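Local coordinates for cupin type-2 domain-containing protein (Ralstonia eutropha, PDB 2OPK) that is of uncharacterised function but belongs to the cupin superfamily and may act as a sugar-phosphate isomerase, possibly on mannose 6-phosphate, at residues K32-S38 against T102-H108; D54-V60 against P79-V85; S63-E69 against R90-T96. Where two conformers were deposited one is given. Residues are numbered along the deposited sequence.

The three contacts pair strands within the two sheets of the cupin jelly-roll barrel (double-stranded beta-helix). Contacts 1 and 2 lie in the same five-stranded sheet, their centres about 9 Å apart, stitched along strands 102-109 and 54-61: Val-107 N lies 2.8 Å from Trp-56 O, and Val-103 O 2.8 Å from Val-60 N. Contact 3 belongs to the facing three-stranded sheet, centred about 14 Å from contact 1 and 11 Å from contact 2. Trp-104 of contact 1 spans the gap, with CH2 3.3 Å from Ala-64 CB. Unidentified ligand, probably from the crystallisation liquor, lies about 3 Å from the Trp-104 and 4 Å from the Val-93 side chain, perhaps marking a pocket.

Contact 1. Residues K32-S38 against T102-H108; sequences KIERIIS and TVWLAVH
This is a fully paired antiparallel strand ladder in the larger sheet of the cupin jelly-roll barrel, with 32-38 lying between strands 21-28 and 102-109. The segment axes approach to 4.6 Å at 157°, and both backbones stay extended. The register runs from Lys-32 opposite His-108 to Ser-38 opposite Thr-102. Lys-32/His-108, Glu-34/Ala-106, Ile-36/Trp-104 and Ser-38/Thr-102 are the hydrogen-bonded pairs, each closed by two N-to-O bonds, from Lys-32 N to His-108 O (3.0 Å) through to Thr-102 N to Ser-38 O (2.9 Å).

Ile-33, Arg-35, Ile-37, Val-103, Leu-105 and Val-107 occupy one face. Ile-33, Leu-105 and Val-107 meet the second subunit there, whereas the Arg-35 guanidinium reaches Gln-23 and the 9-12 loop. The other face looks into the barrel. Ile-36 (m) lays CB 3.6 Å from Trp-104 CD1 and CD1 3.9 Å from Ala-106 CB. Glu-34, chi1 p, extends diagonally so that OE2 accepts a 2.7 Å bond from His-108 NE2. Trp-104, chi1 m and chi2 68°, swings its indole toward the opposing sheet and past Ser-38, whose OG also bonds Glu-20; Trp-104 NE1 donates to Ser-38 OG at 3.0 Å.

Contact 2. Residues D54-V60 against P79-V85; sequences DEWVMVV and PGDWLHV
Trp-82 and Trp-56 bury the most surface here, with His-84 next, and all three project from the same face of an antiparallel ladder. The strands 54-60 and 81-85 approach to 4.6 Å with their directions 166° apart. Glu-55/Val-85 and Val-57/Leu-83 are hydrogen-bonded pairs; Trp-56/His-84 and Met-58/Trp-82 are non-hydrogen-bonded, the latter with CA atoms only 4.0 Å apart. Val-85 N donates to Glu-55 O at 2.7 Å and Leu-83 N to Val-57 O at 2.8 Å. The pairing ends with Val-59 N to Asp-81 O (3.0 Å) and Gly-80 N to Val-59 O (2.8 Å), where Gly-80 turns the chain at phi 98°.

Trp-56 (chi1 t, chi2 91°) leans across the ladder to Trp-82 (chi1 p, chi2 -98°). Trp-56 CZ2 comes 3.4 Å from Trp-82 CB, and Trp-56 NE1 3.3 Å from Trp-82 CE3; the rings meet obliquely, planes at 31°. His-84, chi1 t, turns back so that NE2 donates to Asp-54 OD2 at 2.7 Å, an oxygen that also forms a salt bridge with Arg-28 of the second subunit.

Residues 81-84 pair with a strand of that subunit, so the sheet continues through the interface. On the opposite face Val-57 and Leu-83 line the barrel interior. This is the edge of a cupin barrel whose sheet is extended by its dimer partner.

Contact 3. Residues S63-E69 against R90-T96; sequences SAGIECE and RHRVAWT
A classic beta bulge interrupts this ladder: Ala-94 and Trp-95 both face Gly-65. Ala-94 N donates to Gly-65 O at 2.9 Å, Trp-95 N reaches the same Gly-65 O in a weak 3.4 Å bond, and Gly-65 N returns a bond to Trp-95 O at 3.0 Å. Ala-94 takes phi/psi of -75/-37, which breaks the extended run and shifts the register by one. Trp-95, chi1 p and chi2 89°, then folds its indole over Gly-65, placing Gly-65 CA 3.4 Å from the centroid of its six-membered ring in a CH-pi contact. A side chain at Gly-65 would clash with that ring.

Strands 64-68 and 91-96 run antiparallel at 156°, axes 4.4 Å apart. Ala-64 pairs with Thr-96 before the bulge; Ile-66/Val-93, Glu-67/Arg-92 and Cys-68/His-91 follow it. Glu-67 N to Arg-92 O and Arg-92 N to Glu-67 O are both 2.9 Å. A water takes a bond from Arg-92 NE and gives one to Glu-67 OE1, each 2.8 Å, while the Arg-92 guanidinium also holds carbonyls of Phe-47, Pro-44 and Ser-43. At the far end Glu-69 N bonds Arg-90 O at 2.9 Å, and Glu-69 OE2 makes a salt bridge to Arg-90 NH2 at 3.0 Å.

Within the three-stranded sheet of the cupin barrel, 64-68 is central, between 75-77 and 91-96. Ala-64, Ile-66 and Thr-96 pack inward on Trp-104 of strand 102-109, while Ile-66 and Cys-68 meet Leu-83 of strand 81-85.

Contact 1. Residues K32-S38 against T102-H108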
loop_
_atom_site.group_PDB
_atom_site.type_symbol
_atom_site.label_atom_id
_atom_site.label_comp_id
_atom_site.label_asym_id
_atom_site.label_seq_id
_atom_site.Cartn_x
_atom_site.Cartn_y
_atom_site.Cartn_z
ATOM N N LYS B 32 5.049 10.829 -0.460
ATOM C CA LYS B 32 4.299 10.671 0.746
ATOM C C LYS B 32 3.463 9.383 0.706
ATOM O O LYS B 32 2.765 9.120 -0.267
ATOM C CB LYS B 32 3.423 11.912 0.991
ATOM C CG LYS B 32 2.463 11.772 2.156
ATOM C CD LYS B 32 1.866 13.098 2.580
ATOM C CE LYS B 32 0.780 13.546 1.624
ATOM N NZ LYS B 32 0.192 14.870 2.077
ATOM N N ILE B 33 3.558 8.604 1.773
ATOM C CA ILE B 33 2.715 7.442 1.997
ATOM C C ILE B 33 1.866 7.788 3.195
ATOM O O ILE B 33 2.390 8.229 4.228
ATOM C CB ILE B 33 3.534 6.176 2.313
ATOM C CG1 ILE B 33 4.535 5.887 1.185
ATOM C CG2 ILE B 33 2.626 4.951 2.470
ATOM C CD1 ILE B 33 5.471 4.659 1.511
ATOM N N GLU B 34 0.562 7.580 3.068
ATOM C CA GLU B 34 -0.358 7.928 4.131
ATOM C C GLU B 34 -1.536 6.976 4.210
ATOM O O GLU B 34 -1.939 6.355 3.230
ATOM C CB GLU B 34 -0.893 9.357 3.941
ATOM C CG GLU B 34 -1.814 9.513 2.742
ATOM C CD GLU B 34 -2.263 10.936 2.491
ATOM O OE1 GLU B 34 -2.106 11.799 3.400
ATOM O OE2 GLU B 34 -2.785 11.164 1.358
ATOM N N ARG B 35 -2.097 6.928 5.408
ATOM C CA ARG B 35 -3.350 6.234 5.704
ATOM C C ARG B 35 -4.490 7.289 5.696
ATOM O O ARG B 35 -4.294 8.413 6.170
ATOM C CB ARG B 35 -3.204 5.663 7.091
ATOM C CG ARG B 35 -4.317 4.958 7.580
ATOM C CD ARG B 35 -3.987 4.329 8.901
ATOM N NE ARG B 35 -4.098 5.169 10.094
ATOM C CZ ARG B 35 -4.437 4.659 11.288
ATOM N NH1 ARG B 35 -4.708 3.370 11.396
ATOM N NH2 ARG B 35 -4.521 5.382 12.381
ATOM N N ILE B 36 -5.634 6.929 5.120
ATOM C CA ILE B 36 -6.835 7.769 5.113
ATOM C C ILE B 36 -7.916 6.958 5.798
ATOM O O ILE B 36 -8.058 5.744 5.535
ATOM C CB ILE B 36 -7.349 8.114 3.710
ATOM C CG1 ILE B 36 -6.212 8.632 2.832
ATOM C CG2 ILE B 36 -8.554 9.137 3.800
ATOM C CD1 ILE B 36 -6.546 8.841 1.296
ATOM N N ILE B 37 -8.644 7.601 6.713
ATOM C CA ILE B 37 -9.732 6.959 7.433
ATOM C C ILE B 37 -11.030 7.689 7.102
ATOM O O ILE B 37 -11.207 8.884 7.456
ATOM C CB ILE B 37 -9.513 6.983 8.966
ATOM C CG1 ILE B 37 -8.109 6.469 9.340
ATOM C CG2 ILE B 37 -10.596 6.186 9.686
ATOM C CD1 ILE B 37 -7.854 5.024 8.995
ATOM N N SER B 38 -11.922 6.980 6.409
ATOM C CA SER B 38 -13.238 7.477 6.075
ATOM C C SER B 38 -14.231 6.798 6.970
ATOM O O SER B 38 -14.030 5.667 7.437
ATOM C CB SER B 38 -13.592 7.161 4.627
ATOM O OG SER B 38 -12.634 7.682 3.723
ATOM N N THR B 102 -13.673 3.004 6.411
ATOM C CA THR B 102 -12.978 2.670 5.204
ATOM C C THR B 102 -11.552 3.202 5.411
ATOM O O THR B 102 -11.346 4.412 5.586
ATOM C CB THR B 102 -13.640 3.280 3.967
ATOM O OG1 THR B 102 -14.935 2.710 3.785
ATOM C CG2 THR B 102 -12.831 2.990 2.719
ATOM N N VAL B 103 -10.592 2.284 5.455
ATOM C CA VAL B 103 -9.180 2.643 5.588
ATOM C C VAL B 103 -8.499 2.473 4.250
ATOM O O VAL B 103 -8.611 1.408 3.621
ATOM C CB VAL B 103 -8.440 1.748 6.650
ATOM C CG1 VAL B 103 -6.973 2.144 6.747
ATOM C CG2 VAL B 103 -9.145 1.839 8.013
ATOM N N TRP B 104 -7.785 3.511 3.827
ATOM C CA TRP B 104 -7.080 3.540 2.541
ATOM C C TRP B 104 -5.595 3.689 2.765
ATOM O O TRP B 104 -5.167 4.188 3.803
ATOM C CB TRP B 104 -7.440 4.755 1.728
ATOM C CG TRP B 104 -8.890 5.139 1.594
ATOM C CD1 TRP B 104 -9.695 5.604 2.563
ATOM C CD2 TRP B 104 -9.666 5.134 0.386
ATOM N NE1 TRP B 104 -10.937 5.893 2.052
ATOM C CE2 TRP B 104 -10.949 5.603 0.715
ATOM C CE3 TRP B 104 -9.403 4.759 -0.935
ATOM C CZ2 TRP B 104 -11.963 5.742 -0.240
ATOM C CZ3 TRP B 104 -10.392 4.901 -1.888
ATOM C CH2 TRP B 104 -11.664 5.372 -1.540
ATOM N N LEU B 105 -4.834 3.287 1.754
ATOM C CA LEU B 105 -3.392 3.529 1.695
ATOM C C LEU B 105 -3.185 4.333 0.444
ATOM O O LEU B 105 -3.658 3.939 -0.632
ATOM C CB LEU B 105 -2.619 2.216 1.602
ATOM C CG LEU B 105 -1.097 2.363 1.618
ATOM C CD1 LEU B 105 -0.585 2.867 2.976
ATOM C CD2 LEU B 105 -0.490 1.026 1.299
ATOM N N ALA B 106 -2.530 5.481 0.576
ATOM C CA ALA B 106 -2.348 6.393 -0.529
ATOM C C ALA B 106 -0.886 6.801 -0.672
ATOM O O ALA B 106 -0.195 7.050 0.330
ATOM C CB ALA B 106 -3.247 7.613 -0.361
ATOM N N VAL B 107 -0.423 6.845 -1.925
ATOM C CA VAL B 107 0.957 7.229 -2.237
ATOM C C VAL B 107 0.913 8.381 -3.220
ATOM O O VAL B 107 0.233 8.319 -4.226
ATOM C CB VAL B 107 1.807 6.078 -2.805
ATOM C CG1 VAL B 107 3.304 6.483 -2.993
ATOM C CG2 VAL B 107 1.696 4.810 -1.899
ATOM N N HIS B 108 1.626 9.446 -2.871
ATOM C CA HIS B 108 1.751 10.630 -3.672
ATOM C C HIS B 108 3.188 10.728 -4.115
ATOM O O HIS B 108 4.093 10.634 -3.312
ATOM C CB HIS B 108 1.340 11.843 -2.822
ATOM C CG HIS B 108 -0.083 11.784 -2.336
ATOM N ND1 HIS B 108 -1.155 12.236 -3.087
ATOM C CD2 HIS B 108 -0.611 11.295 -1.184
ATOM C CE1 HIS B 108 -2.274 12.046 -2.408
ATOM N NE2 HIS B 108 -1.972 11.486 -1.249
#

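Contact 2. Residues D54-V60 against P79-V85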
loop_
_atom_site.group_PDB
_atom_site.type_symbol
_atom_site.label_atom_id
_atom_site.label_comp_id
_atom_site.label_asym_id
_atom_site.label_seq_id
_atom_site.Cartn_x
_atom_site.Cartn_y
_atom_site.Cartn_z
ATOM N N ASP B 54 1.393 12.369 -9.050
ATOM C CA ASP B 54 0.610 11.148 -9.280
ATOM C C ASP B 54 0.124 10.690 -7.913
ATOM O O ASP B 54 0.748 11.009 -6.908
ATOM C CB ASP B 54 1.475 10.038 -9.862
ATOM C CG ASP B 54 1.628 10.126 -11.356
ATOM O OD1 ASP B 54 1.399 11.193 -11.962
ATOM O OD2 ASP B 54 1.944 9.072 -11.921
ATOM N N GLU B 55 -0.981 9.961 -7.888
ATOM C CA GLU B 55 -1.488 9.300 -6.685
ATOM C C GLU B 55 -1.794 7.846 -7.017
ATOM O O GLU B 55 -2.290 7.545 -8.115
ATOM C CB GLU B 55 -2.746 9.992 -6.148
ATOM C CG GLU B 55 -3.250 9.373 -4.828
ATOM C CD GLU B 55 -4.477 10.052 -4.235
ATOM O OE1 GLU B 55 -4.879 11.138 -4.747
ATOM O OE2 GLU B 55 -5.036 9.494 -3.243
ATOM N N TRP B 56 -1.456 6.954 -6.088
ATOM C CA TRP B 56 -1.766 5.530 -6.162
ATOM C C TRP B 56 -2.532 5.297 -4.866
ATOM O O TRP B 56 -2.040 5.625 -3.796
ATOM C CB TRP B 56 -0.479 4.682 -6.239
ATOM C CG TRP B 56 -0.791 3.201 -6.303
ATOM C CD1 TRP B 56 -0.980 2.455 -7.424
ATOM C CD2 TRP B 56 -1.017 2.316 -5.198
ATOM N NE1 TRP B 56 -1.308 1.154 -7.083
ATOM C CE2 TRP B 56 -1.348 1.052 -5.729
ATOM C CE3 TRP B 56 -0.960 2.463 -3.809
ATOM C CZ2 TRP B 56 -1.631 -0.029 -4.933
ATOM C CZ3 TRP B 56 -1.236 1.368 -3.021
ATOM C CH2 TRP B 56 -1.562 0.151 -3.578
ATOM N N VAL B 57 -3.738 4.768 -4.942
ATOM C CA VAL B 57 -4.588 4.673 -3.747
ATOM C C VAL B 57 -5.341 3.368 -3.746
ATOM O O VAL B 57 -5.848 2.939 -4.782
ATOM C CB VAL B 57 -5.560 5.894 -3.640
ATOM C CG1 VAL B 57 -6.494 6.021 -4.885
ATOM C CG2 VAL B 57 -6.363 5.843 -2.369
HETATM N N MSE B 58 -5.406 2.736 -2.576
HETATM C CA MSE B 58 -6.054 1.458 -2.421
HETATM C C MSE B 58 -6.952 1.401 -1.196
HETATM O O MSE B 58 -6.601 1.909 -0.138
HETATM C CB MSE B 58 -4.988 0.363 -2.270
HETATM C CG MSE B 58 -5.534 -1.079 -2.291
HETATM SE SE MSE B 58 -4.091 -2.426 -2.134
HETATM C CE MSE B 58 -3.302 -1.762 -0.672
ATOM N N VAL B 59 -8.077 0.710 -1.343
ATOM C CA VAL B 59 -8.980 0.423 -0.203
ATOM C C VAL B 59 -8.422 -0.803 0.471
ATOM O O VAL B 59 -8.211 -1.814 -0.180
ATOM C CB VAL B 59 -10.414 0.132 -0.656
ATOM C CG1 VAL B 59 -11.277 -0.217 0.538
ATOM C CG2 VAL B 59 -10.991 1.347 -1.441
ATOM N N VAL B 60 -8.172 -0.701 1.770
ATOM C CA VAL B 60 -7.618 -1.804 2.556
ATOM C C VAL B 60 -8.686 -2.441 3.453
ATOM O O VAL B 60 -8.632 -3.650 3.740
ATOM C CB VAL B 60 -6.397 -1.312 3.377
ATOM C CG1 VAL B 60 -5.647 -2.451 3.924
ATOM C CG2 VAL B 60 -5.442 -0.555 2.486
ATOM N N PRO B 79 -11.883 -3.952 -0.629
ATOM C CA PRO B 79 -10.514 -4.172 -0.130
ATOM C C PRO B 79 -9.651 -4.860 -1.180
ATOM O O PRO B 79 -10.085 -5.841 -1.796
ATOM C CB PRO B 79 -10.740 -5.076 1.088
ATOM C CG PRO B 79 -12.074 -4.647 1.596
ATOM C CD PRO B 79 -12.880 -4.455 0.336
ATOM N N GLY B 80 -8.470 -4.309 -1.429
ATOM C CA GLY B 80 -7.579 -4.803 -2.474
ATOM C C GLY B 80 -7.629 -4.039 -3.790
ATOM O O GLY B 80 -6.681 -4.089 -4.549
ATOM N N ASP B 81 -8.738 -3.363 -4.083
ATOM C CA ASP B 81 -8.832 -2.519 -5.281
ATOM C C ASP B 81 -8.013 -1.257 -5.119
ATOM O O ASP B 81 -8.097 -0.566 -4.090
ATOM C CB ASP B 81 -10.278 -2.139 -5.617
ATOM C CG ASP B 81 -11.093 -3.326 -6.108
ATOM O OD1 ASP B 81 -10.616 -4.070 -6.988
ATOM O OD2 ASP B 81 -12.235 -3.497 -5.646
ATOM N N TRP B 82 -7.235 -0.969 -6.153
ATOM C CA TRP B 82 -6.367 0.187 -6.209
ATOM C C TRP B 82 -6.554 0.946 -7.520
ATOM O O TRP B 82 -7.065 0.415 -8.520
ATOM C CB TRP B 82 -4.879 -0.217 -6.034
ATOM C CG TRP B 82 -4.359 -1.241 -7.017
ATOM C CD1 TRP B 82 -4.233 -2.596 -6.810
ATOM C CD2 TRP B 82 -3.835 -0.986 -8.344
ATOM N NE1 TRP B 82 -3.685 -3.193 -7.935
ATOM C CE2 TRP B 82 -3.436 -2.229 -8.885
ATOM C CE3 TRP B 82 -3.678 0.176 -9.132
ATOM C CZ2 TRP B 82 -2.906 -2.343 -10.183
ATOM C CZ3 TRP B 82 -3.143 0.057 -10.425
ATOM C CH2 TRP B 82 -2.766 -1.193 -10.928
ATOM N N LEU B 83 -6.131 2.205 -7.496
ATOM C CA LEU B 83 -6.273 3.102 -8.623
ATOM C C LEU B 83 -5.057 3.998 -8.742
ATOM O O LEU B 83 -4.619 4.582 -7.758
ATOM C CB LEU B 83 -7.524 3.957 -8.434
ATOM C CG LEU B 83 -7.789 5.124 -9.398
ATOM C CD1 LEU B 83 -8.112 4.619 -10.795
ATOM C CD2 LEU B 83 -8.934 5.967 -8.844
ATOM N N HIS B 84 -4.517 4.107 -9.950
ATOM C CA HIS B 84 -3.458 5.060 -10.205
ATOM C C HIS B 84 -4.099 6.277 -10.887
ATOM O O HIS B 84 -4.724 6.145 -11.931
ATOM C CB HIS B 84 -2.350 4.464 -11.059
ATOM C CG HIS B 84 -1.380 5.485 -11.571
ATOM N ND1 HIS B 84 -1.020 5.577 -12.897
ATOM C CD2 HIS B 84 -0.725 6.486 -10.933
ATOM C CE1 HIS B 84 -0.173 6.582 -13.047
ATOM N NE2 HIS B 84 0.009 7.161 -11.873
ATOM N N VAL B 85 -3.960 7.436 -10.263
ATOM C CA VAL B 85 -4.466 8.704 -10.778
ATOM C C VAL B 85 -3.271 9.573 -11.199
ATOM O O VAL B 85 -2.639 10.196 -10.337
ATOM C CB VAL B 85 -5.283 9.454 -9.706
ATOM C CG1 VAL B 85 -5.750 10.802 -10.225
ATOM C CG2 VAL B 85 -6.487 8.618 -9.283
#

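Contact 3. Residues S63-E69 against R90-T96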
loop_
_atom_site.group_PDB
_atom_site.type_symbol
_atom_site.label_atom_id
_atom_site.label_comp_id
_atom_site.label_asym_id
_atom_site.label_seq_id
_atom_site.Cartn_x
_atom_site.Cartn_y
_atom_site.Cartn_z
ATOM N N SER B 63 -15.151 0.007 2.069
ATOM C CA SER B 63 -15.527 0.013 0.653
ATOM C C SER B 63 -15.772 1.438 0.191
ATOM O O SER B 63 -16.013 2.333 1.008
ATOM C CB SER B 63 -16.787 -0.834 0.366
ATOM O OG SER B 63 -17.938 -0.324 1.015
ATOM N N ALA B 64 -15.748 1.629 -1.122
ATOM C CA ALA B 64 -15.900 2.952 -1.701
ATOM C C ALA B 64 -16.264 2.916 -3.180
ATOM O O ALA B 64 -16.312 1.866 -3.821
ATOM C CB ALA B 64 -14.544 3.756 -1.514
ATOM N N GLY B 65 -16.523 4.103 -3.693
ATOM C CA GLY B 65 -16.646 4.360 -5.104
ATOM C C GLY B 65 -15.844 5.615 -5.387
ATOM O O GLY B 65 -15.852 6.535 -4.583
ATOM N N ILE B 66 -15.111 5.603 -6.497
ATOM C CA ILE B 66 -14.347 6.725 -6.981
ATOM C C ILE B 66 -14.666 6.954 -8.441
ATOM O O ILE B 66 -14.693 6.010 -9.213
ATOM C CB ILE B 66 -12.835 6.484 -6.879
ATOM C CG1 ILE B 66 -12.401 6.530 -5.418
ATOM C CG2 ILE B 66 -12.044 7.548 -7.685
ATOM C CD1 ILE B 66 -10.907 6.637 -5.196
ATOM N N GLU B 67 -14.845 8.210 -8.809
ATOM C CA GLU B 67 -15.035 8.615 -10.190
ATOM C C GLU B 67 -13.848 9.419 -10.739
ATOM O O GLU B 67 -13.452 10.441 -10.155
ATOM C CB GLU B 67 -16.272 9.502 -10.303
ATOM C CG GLU B 67 -16.678 9.748 -11.746
ATOM C CD GLU B 67 -17.955 10.566 -11.868
ATOM O OE1 GLU B 67 -18.746 10.645 -10.896
ATOM O OE2 GLU B 67 -18.147 11.145 -12.956
ATOM N N CYS B 68 -13.303 8.973 -11.864
ATOM C CA CYS B 68 -12.286 9.725 -12.577
ATOM C C CYS B 68 -12.988 10.464 -13.685
ATOM O O CYS B 68 -13.869 9.911 -14.325
ATOM C CB CYS B 68 -11.250 8.808 -13.173
ATOM S SG CYS B 68 -10.265 8.025 -11.962
ATOM N N GLU B 69 -12.619 11.718 -13.900
ATOM C CA GLU B 69 -13.261 12.542 -14.929
ATOM C C GLU B 69 -13.093 11.899 -16.300
ATOM O O GLU B 69 -12.036 11.334 -16.617
ATOM C CB GLU B 69 -12.659 13.940 -14.941
ATOM C CG GLU B 69 -13.553 14.969 -15.603
ATOM C CD GLU B 69 -13.102 16.381 -15.291
ATOM O OE1 GLU B 69 -11.908 16.671 -15.562
ATOM O OE2 GLU B 69 -13.935 17.168 -14.768
ATOM N N ARG B 90 -8.428 14.365 -12.939
ATOM C CA ARG B 90 -9.290 14.753 -11.844
ATOM C C ARG B 90 -10.135 13.590 -11.381
ATOM O O ARG B 90 -10.529 12.745 -12.189
ATOM C CB ARG B 90 -10.162 15.958 -12.227
ATOM C CG ARG B 90 -9.350 17.183 -12.717
ATOM C CD ARG B 90 -10.053 18.513 -12.411
ATOM N NE ARG B 90 -11.413 18.643 -12.962
ATOM C CZ ARG B 90 -12.305 19.576 -12.589
ATOM N NH1 ARG B 90 -12.020 20.465 -11.642
ATOM N NH2 ARG B 90 -13.522 19.611 -13.138
ATOM N N HIS B 91 -10.377 13.537 -10.069
ATOM C CA HIS B 91 -11.158 12.458 -9.511
ATOM C C HIS B 91 -11.884 12.910 -8.230
ATOM O O HIS B 91 -11.612 13.966 -7.655
ATOM C CB HIS B 91 -10.281 11.192 -9.325
ATOM C CG HIS B 91 -9.428 11.201 -8.085
ATOM N ND1 HIS B 91 -8.290 11.971 -7.955
ATOM C CD2 HIS B 91 -9.539 10.506 -6.932
ATOM C CE1 HIS B 91 -7.758 11.770 -6.766
ATOM N NE2 HIS B 91 -8.500 10.889 -6.120
ATOM N N ARG B 92 -12.871 12.132 -7.845
ATOM C CA ARG B 92 -13.638 12.413 -6.659
ATOM C C ARG B 92 -14.071 11.110 -6.023
ATOM O O ARG B 92 -14.099 10.088 -6.690
ATOM C CB ARG B 92 -14.866 13.277 -6.990
ATOM C CG ARG B 92 -15.816 12.692 -8.053
ATOM C CD ARG B 92 -17.001 13.635 -8.312
ATOM N NE ARG B 92 -18.075 13.453 -7.329
ATOM C CZ ARG B 92 -18.273 14.187 -6.232
ATOM N NH1 ARG B 92 -17.541 15.260 -5.948
ATOM N NH2 ARG B 92 -19.281 13.853 -5.431
ATOM N N VAL B 93 -14.387 11.176 -4.724
ATOM C CA VAL B 93 -14.916 10.057 -3.987
ATOM C C VAL B 93 -16.436 10.154 -4.072
ATOM O O VAL B 93 -17.037 11.097 -3.556
ATOM C CB VAL B 93 -14.411 10.064 -2.523
ATOM C CG1 VAL B 93 -15.030 8.924 -1.751
ATOM C CG2 VAL B 93 -12.899 9.952 -2.519
ATOM N N ALA B 94 -17.047 9.194 -4.775
ATOM C CA ALA B 94 -18.489 9.165 -4.941
ATOM C C ALA B 94 -19.188 8.702 -3.634
ATOM O O ALA B 94 -20.251 9.206 -3.285
ATOM C CB ALA B 94 -18.843 8.276 -6.100
ATOM N N TRP B 95 -18.580 7.758 -2.908
ATOM C CA TRP B 95 -19.118 7.315 -1.611
ATOM C C TRP B 95 -18.069 6.507 -0.865
ATOM O O TRP B 95 -17.118 6.029 -1.469
ATOM C CB TRP B 95 -20.391 6.440 -1.762
ATOM C CG TRP B 95 -20.122 5.032 -2.285
ATOM C CD1 TRP B 95 -19.835 3.925 -1.540
ATOM C CD2 TRP B 95 -20.092 4.605 -3.662
ATOM N NE1 TRP B 95 -19.607 2.834 -2.356
ATOM C CE2 TRP B 95 -19.760 3.219 -3.662
ATOM C CE3 TRP B 95 -20.318 5.248 -4.891
ATOM C CZ2 TRP B 95 -19.652 2.484 -4.829
ATOM C CZ3 TRP B 95 -20.209 4.512 -6.051
ATOM C CH2 TRP B 95 -19.883 3.147 -6.016
ATOM N N THR B 96 -18.280 6.344 0.442
ATOM C CA THR B 96 -17.524 5.410 1.273
ATOM C C THR B 96 -18.523 4.591 2.078
ATOM O O THR B 96 -19.649 5.001 2.252
ATOM C CB THR B 96 -16.452 6.079 2.204
ATOM O OG1 THR B 96 -17.045 7.034 3.106
ATOM C CG2 THR B 96 -15.399 6.771 1.376
HETATM O O HOH W 1 -19.625 0.283 -0.847
HETATM O O HOH W 2 -19.064 10.982 -8.123
HETATM O O HOH W 3 -9.471 15.092 -15.717
#